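CEL44C (Paenibacillus polymyxa, PDB 2YIH) cleaves xyloglucan and other beta-1,4-linked glucans as an endo-acting glycoside hydrolase, this chain being the family 44 part of a longer protein. Local coordinates at residues A42-G47 against A355-S360; H284-A289 against N389-K394. The protein carries 8 engineered substitutions. All blocks are in the same frame, centred on the assembly; numbering follows the deposited sequence.

Interaction 1. Residues A42-G47 against A355-S360; sequences ARRLGG and AMTSYS. Engineered in segment 355-360: Ser358 (natural residue Glu). With EDO (1,2-ethanediol), chain L.
Arg44 reaches across the barrel interior to Thr357, and the tight part of the contact lies where the two side chains cross at about a right angle. Arg44 CD comes within 3.4 Å of Thr357 O, while Arg44 NE packs 3.6 Å from Thr357 CB. An almost straight chain makes this reach possible: CG stands opposite the backbone N (chi1 170°) and the links as far as NE stay extended. The flat guanidinium is covered on both faces. Thr357 O lies over one of them, and on the other Gly46 CA sits 3.7 Å above the plane, over its centre. A side chain on Gly46 would run into Arg44 CZ. Arg44 NH1 and Thr357 O are 3.5 Å apart, but the angle is too poor for a hydrogen bond; both atoms turn to Asn31 instead, NH1 to its OD1 and the carbonyl to its ND2.

Toward Ser358 the fit is looser. This serine is an engineered replacement for the natural glutamate, and its CB stays 4.2 Å from Arg44 NH1. A water links the two residues, accepting from Arg44 NH1 at 2.9 Å and lying 2.9 Å from Ser358 OG. Thr357 OG1 is hydrogen-bonded to Asp282 OD1, not to the arginine.

A leucine in place of Arg44 has no guanidinium, which would probably deprive Asn31 OD1 and the water of their donor and open a gap between Gly46 and Thr357.

Strands 42-45 and 353-359 are not neighbours in the parallel eight-stranded barrel, and no direct hydrogen bond joins these segments. Arg44 fills the interior between Gly46 and Thr357. Its positive charge meets no anion across this contact; Asn31 OD1 and the water accept from NH1, and Thr357 O over the guanidinium face probably adds a favourable electrostatic term.

Interaction 2. Residues H284-A289 against N389-K394; sequences HWYPEA and NYWKLK. With BGC (beta-D-glucopyranose), chain B; EDO (1,2-ethanediol), chain O.
Tyr286 brings its hydroxyl over one face of the Trp391 indole, with Tyr286 OH 3.5 Å from Trp391 CG. The two side chains cross obliquely, and Trp391 CB meets the phenol from its edge, near the ring plane, 4.3 Å from Tyr286 CE1. Leu393 closes on the same tyrosine atom, its CD2 lying 3.9 Å from Tyr286 CE1. No hydrogen bond crosses between the segments; the phenol end is fixed by Ser358 on the intervening strand 353-359.

CB of both aromatic residues points toward the opposite segment. Tyr286 CG then stands anti to its carbonyl carbon (chi1 -61°), which turns the phenol so that OH lies over the indole.

In the next shell, Arg295 holds the carbonyls of Tyr286 and Pro287, steadying the loop that carries the phenol. On the other side Asn31 bonds to Tyr390 O and Gln32 OE1 accepts from Lys392 N, fixing the backbone around Trp391.

Farther along the first loop, the sugar hydroxyl O2 of a bound glucose donates to Glu288 OE2 at 2.7 Å, and Trp326 NE1 bonds to the same oxygen. Tyr286 and Glu288 both line the glycan pocket. Both segments run from the C-terminal ends of barrel strands 280-285 and 387-390 into loops, the end where TIM-barrel glycoside hydrolases carry their substrate cleft.

How the interactions relate
Interaction 1 is buried and lies near the centre of the chain, whereas interaction 2 lies nearer the surface, beside the glycan; their centres are about 10 Å apart. Both draw on the same barrel sheet: strand 353-359, which supplies half of interaction 1, runs between strands 280-285 and 387-390, which carry interaction 2. They join directly through two probable hydrogen bonds: Ser358 OG and Tyr286 OH are 2.6 Å apart, and Tyr359 O lies 2.9 Å from Trp391 N. Their chemistry differs with depth: a charged guanidinium, amide and water partners occupy the interior, while aromatic and aliphatic packing prevails at the mouth of the barrel, beside the bound glycan.

Interaction 1. Residues A42-G47 against A355-S360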
# COMPACT_ATOMS: atom_id res chain seq x y z
N ALA A 42 -6.46 -6.43 -3.47
CA ALA A 42 -5.36 -6.83 -2.59
C ALA A 42 -5.65 -6.43 -1.15
O ALA A 42 -6.13 -5.34 -0.89
CB ALA A 42 -4.02 -6.17 -3.05
N ARG A 43 -5.35 -7.32 -0.21
CA ARG A 43 -5.52 -7.04 1.22
C ARG A 43 -4.23 -7.34 1.95
O ARG A 43 -3.57 -8.35 1.64
CB ARG A 43 -6.69 -7.90 1.77
CG ARG A 43 -8.02 -7.46 1.13
CD ARG A 43 -9.20 -8.36 1.56
NE ARG A 43 -9.55 -8.23 2.98
CZ ARG A 43 -9.45 -9.22 3.87
NH1 ARG A 43 -8.86 -10.36 3.53
NH2 ARG A 43 -9.90 -9.05 5.09
N ARG A 44 -3.87 -6.52 2.94
CA ARG A 44 -2.63 -6.72 3.70
C ARG A 44 -2.98 -6.89 5.16
O ARG A 44 -3.79 -6.14 5.70
CB ARG A 44 -1.75 -5.47 3.58
CG ARG A 44 -0.52 -5.45 4.54
CD ARG A 44 0.40 -4.33 4.09
NE ARG A 44 1.61 -4.22 4.92
CZ ARG A 44 1.77 -3.38 5.94
NH1 ARG A 44 0.73 -2.69 6.43
NH2 ARG A 44 2.97 -3.29 6.54
N LEU A 45 -2.30 -7.84 5.81
CA LEU A 45 -2.37 -7.98 7.27
C LEU A 45 -0.98 -7.54 7.77
O LEU A 45 -0.02 -8.32 7.74
CB LEU A 45 -2.69 -9.44 7.66
CG LEU A 45 -2.75 -9.69 9.17
CD1 LEU A 45 -3.88 -8.90 9.81
CD2 LEU A 45 -2.93 -11.17 9.44
N GLY A 46 -0.91 -6.31 8.24
CA GLY A 46 0.39 -5.73 8.59
C GLY A 46 0.23 -4.53 9.47
O GLY A 46 -0.80 -4.36 10.09
N GLY A 47 1.31 -3.77 9.64
CA GLY A 47 1.32 -2.69 10.61
C GLY A 47 1.85 -3.08 11.97
O GLY A 47 2.32 -4.20 12.18
N ALA A 355 6.25 -1.74 -3.94
CA ALA A 355 4.92 -1.68 -3.31
C ALA A 355 4.91 -0.58 -2.27
O ALA A 355 5.89 -0.39 -1.55
CB ALA A 355 4.53 -3.01 -2.65
N MET A 356 3.77 0.10 -2.19
CA MET A 356 3.54 1.12 -1.18
C MET A 356 2.46 0.58 -0.23
O MET A 356 1.26 0.74 -0.48
CB MET A 356 3.08 2.43 -1.84
CG MET A 356 2.91 3.55 -0.84
SD MET A 356 2.50 5.11 -1.67
CE MET A 356 3.98 5.50 -2.45
N THR A 357 2.89 -0.18 0.78
CA THR A 357 1.96 -1.05 1.55
C THR A 357 1.24 -0.38 2.69
O THR A 357 0.43 -1.02 3.38
CB THR A 357 2.70 -2.28 2.13
OG1 THR A 357 3.79 -1.84 2.95
CG2 THR A 357 3.25 -3.15 0.96
N SER A 358 1.54 0.88 2.94
CA SER A 358 0.76 1.65 3.91
C SER A 358 0.93 3.12 3.56
O SER A 358 2.07 3.65 3.50
CB SER A 358 1.26 1.32 5.33
OG SER A 358 0.29 1.62 6.35
N TYR A 359 -0.19 3.80 3.34
CA TYR A 359 -0.16 5.23 2.97
C TYR A 359 -1.53 5.84 3.17
O TYR A 359 -2.54 5.14 3.16
CB TYR A 359 0.30 5.40 1.50
CG TYR A 359 -0.75 5.02 0.44
CD1 TYR A 359 -0.93 3.69 0.04
CD2 TYR A 359 -1.53 6.01 -0.16
CE1 TYR A 359 -1.90 3.36 -0.91
CE2 TYR A 359 -2.47 5.70 -1.12
CZ TYR A 359 -2.65 4.39 -1.49
OH TYR A 359 -3.56 4.09 -2.49
N SER A 360 -1.57 7.17 3.22
CA SER A 360 -2.84 7.90 3.29
C SER A 360 -2.52 9.36 3.02
O SER A 360 -1.46 9.84 3.44
CB SER A 360 -3.45 7.81 4.70
OG SER A 360 -4.55 8.72 4.80
C1 EDO L . -3.39 -5.39 11.76
O1 EDO L . -2.11 -4.92 12.21
C2 EDO L . -4.44 -4.53 12.45
O2 EDO L . -4.34 -3.20 11.95
O HOH W 1 1.35 -0.36 8.12

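Interaction 2. Residues H284-A289 against N389-K394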
# COMPACT_ATOMS: atom_id res chain seq x y z
N HIS A 284 6.41 2.37 3.19
CA HIS A 284 5.24 3.17 3.59
C HIS A 284 5.48 4.64 3.24
O HIS A 284 6.61 5.12 3.25
CB HIS A 284 5.02 2.99 5.09
CG HIS A 284 4.72 1.57 5.46
ND1 HIS A 284 4.59 1.13 6.77
CD2 HIS A 284 4.45 0.50 4.68
CE1 HIS A 284 4.28 -0.15 6.77
NE2 HIS A 284 4.18 -0.56 5.51
N TRP A 285 4.39 5.35 2.98
CA TRP A 285 4.49 6.75 2.56
C TRP A 285 3.33 7.57 3.12
O TRP A 285 2.20 7.50 2.62
CB TRP A 285 4.51 6.81 1.03
CG TRP A 285 4.60 8.21 0.47
CD1 TRP A 285 3.61 8.90 -0.15
CD2 TRP A 285 5.78 9.03 0.38
NE1 TRP A 285 4.08 10.13 -0.58
CE2 TRP A 285 5.41 10.23 -0.27
CE3 TRP A 285 7.11 8.87 0.80
CZ2 TRP A 285 6.34 11.25 -0.57
CZ3 TRP A 285 8.04 9.91 0.51
CH2 TRP A 285 7.64 11.08 -0.13
N TYR A 286 3.61 8.31 4.20
CA TYR A 286 2.64 9.26 4.72
C TYR A 286 3.17 10.64 4.37
O TYR A 286 4.24 11.05 4.88
CB TYR A 286 2.50 9.08 6.23
CG TYR A 286 2.02 7.70 6.60
CD1 TYR A 286 0.70 7.32 6.35
CD2 TYR A 286 2.90 6.74 7.10
CE1 TYR A 286 0.25 6.07 6.71
CE2 TYR A 286 2.44 5.47 7.45
CZ TYR A 286 1.11 5.17 7.23
OH TYR A 286 0.63 3.94 7.57
N PRO A 287 2.49 11.34 3.47
CA PRO A 287 2.99 12.65 3.02
C PRO A 287 3.35 13.56 4.20
O PRO A 287 2.60 13.61 5.20
CB PRO A 287 1.81 13.22 2.20
CG PRO A 287 1.16 11.97 1.60
CD PRO A 287 1.32 10.88 2.69
N GLU A 288 4.51 14.21 4.11
CA GLU A 288 4.87 15.28 5.03
C GLU A 288 4.40 16.64 4.52
O GLU A 288 4.62 17.66 5.18
CB GLU A 288 6.39 15.31 5.26
CG GLU A 288 6.93 14.07 5.98
CD GLU A 288 6.84 14.16 7.50
OE1 GLU A 288 6.16 15.06 8.03
OE2 GLU A 288 7.49 13.33 8.18
N ALA A 289 3.84 16.65 3.32
CA ALA A 289 3.25 17.87 2.72
C ALA A 289 2.39 18.66 3.70
O ALA A 289 1.51 18.09 4.40
CB ALA A 289 2.48 17.52 1.46
N ASN A 389 -1.48 -0.27 -0.58
CA ASN A 389 -2.49 -0.58 0.46
C ASN A 389 -2.73 0.66 1.34
O ASN A 389 -1.85 1.12 2.07
CB ASN A 389 -2.02 -1.79 1.33
CG ASN A 389 -1.73 -3.02 0.51
OD1 ASN A 389 -2.59 -3.94 0.36
ND2 ASN A 389 -0.55 -3.07 -0.05
N TYR A 390 -3.90 1.26 1.17
CA TYR A 390 -4.33 2.37 2.02
C TYR A 390 -4.30 1.97 3.51
O TYR A 390 -4.53 0.79 3.86
CB TYR A 390 -5.75 2.74 1.62
CG TYR A 390 -6.40 3.76 2.49
CD1 TYR A 390 -5.97 5.07 2.46
CD2 TYR A 390 -7.41 3.38 3.39
CE1 TYR A 390 -6.56 6.03 3.28
CE2 TYR A 390 -8.05 4.35 4.18
CZ TYR A 390 -7.57 5.66 4.14
OH TYR A 390 -8.16 6.63 4.92
N TRP A 391 -3.94 2.93 4.36
CA TRP A 391 -4.03 2.73 5.82
C TRP A 391 -4.99 3.77 6.43
O TRP A 391 -4.85 4.97 6.21
CB TRP A 391 -2.63 2.89 6.44
CG TRP A 391 -2.68 2.72 7.91
CD1 TRP A 391 -2.94 3.71 8.84
CD2 TRP A 391 -2.51 1.51 8.64
NE1 TRP A 391 -2.95 3.15 10.11
CE2 TRP A 391 -2.70 1.81 10.01
CE3 TRP A 391 -2.23 0.19 8.26
CZ2 TRP A 391 -2.58 0.82 11.02
CZ3 TRP A 391 -2.12 -0.79 9.27
CH2 TRP A 391 -2.33 -0.47 10.62
N LYS A 392 -5.94 3.32 7.25
CA LYS A 392 -6.86 4.25 7.91
C LYS A 392 -6.17 5.01 9.08
O LYS A 392 -5.96 4.42 10.16
CB LYS A 392 -8.05 3.48 8.48
CG LYS A 392 -8.94 2.78 7.45
CD LYS A 392 -10.09 2.05 8.20
CE LYS A 392 -11.18 3.04 8.65
NZ LYS A 392 -12.33 2.31 9.35
N LEU A 393 -5.90 6.30 8.88
CA LEU A 393 -5.38 7.15 9.95
C LEU A 393 -6.51 7.63 10.86
O LEU A 393 -6.25 8.07 11.99
CB LEU A 393 -4.63 8.35 9.39
CG LEU A 393 -3.38 7.99 8.59
CD1 LEU A 393 -2.83 9.27 7.92
CD2 LEU A 393 -2.31 7.31 9.45
N LYS A 394 -7.75 7.55 10.37
CA LYS A 394 -8.92 7.92 11.17
C LYS A 394 -9.83 6.73 11.25
O LYS A 394 -10.09 6.06 10.25
CB LYS A 394 -9.70 9.07 10.50
CG LYS A 394 -10.55 9.84 11.47
CD LYS A 394 -11.88 10.21 10.85
CE LYS A 394 -12.87 10.55 11.94
NZ LYS A 394 -12.79 9.56 13.04
C2 BGC B . 7.29 11.26 11.12
C3 BGC B . 6.25 10.53 11.97
C4 BGC B . 6.84 9.22 12.56
C5 BGC B . 8.12 9.62 13.28
C6 BGC B . 8.85 8.48 13.98
C1 BGC B . 8.58 11.49 11.89
O2 BGC B . 6.83 12.54 10.68
O3 BGC B . 5.18 10.19 11.10
O4 BGC B . 5.87 8.53 13.39
O5 BGC B . 9.06 10.23 12.38
O6 BGC B . 9.93 9.03 14.73
C1 EDO O . -14.47 0.53 13.08
O1 EDO O . -15.61 1.38 13.22
C2 EDO O . -13.55 1.14 12.03
O2 EDO O . -12.59 1.97 12.70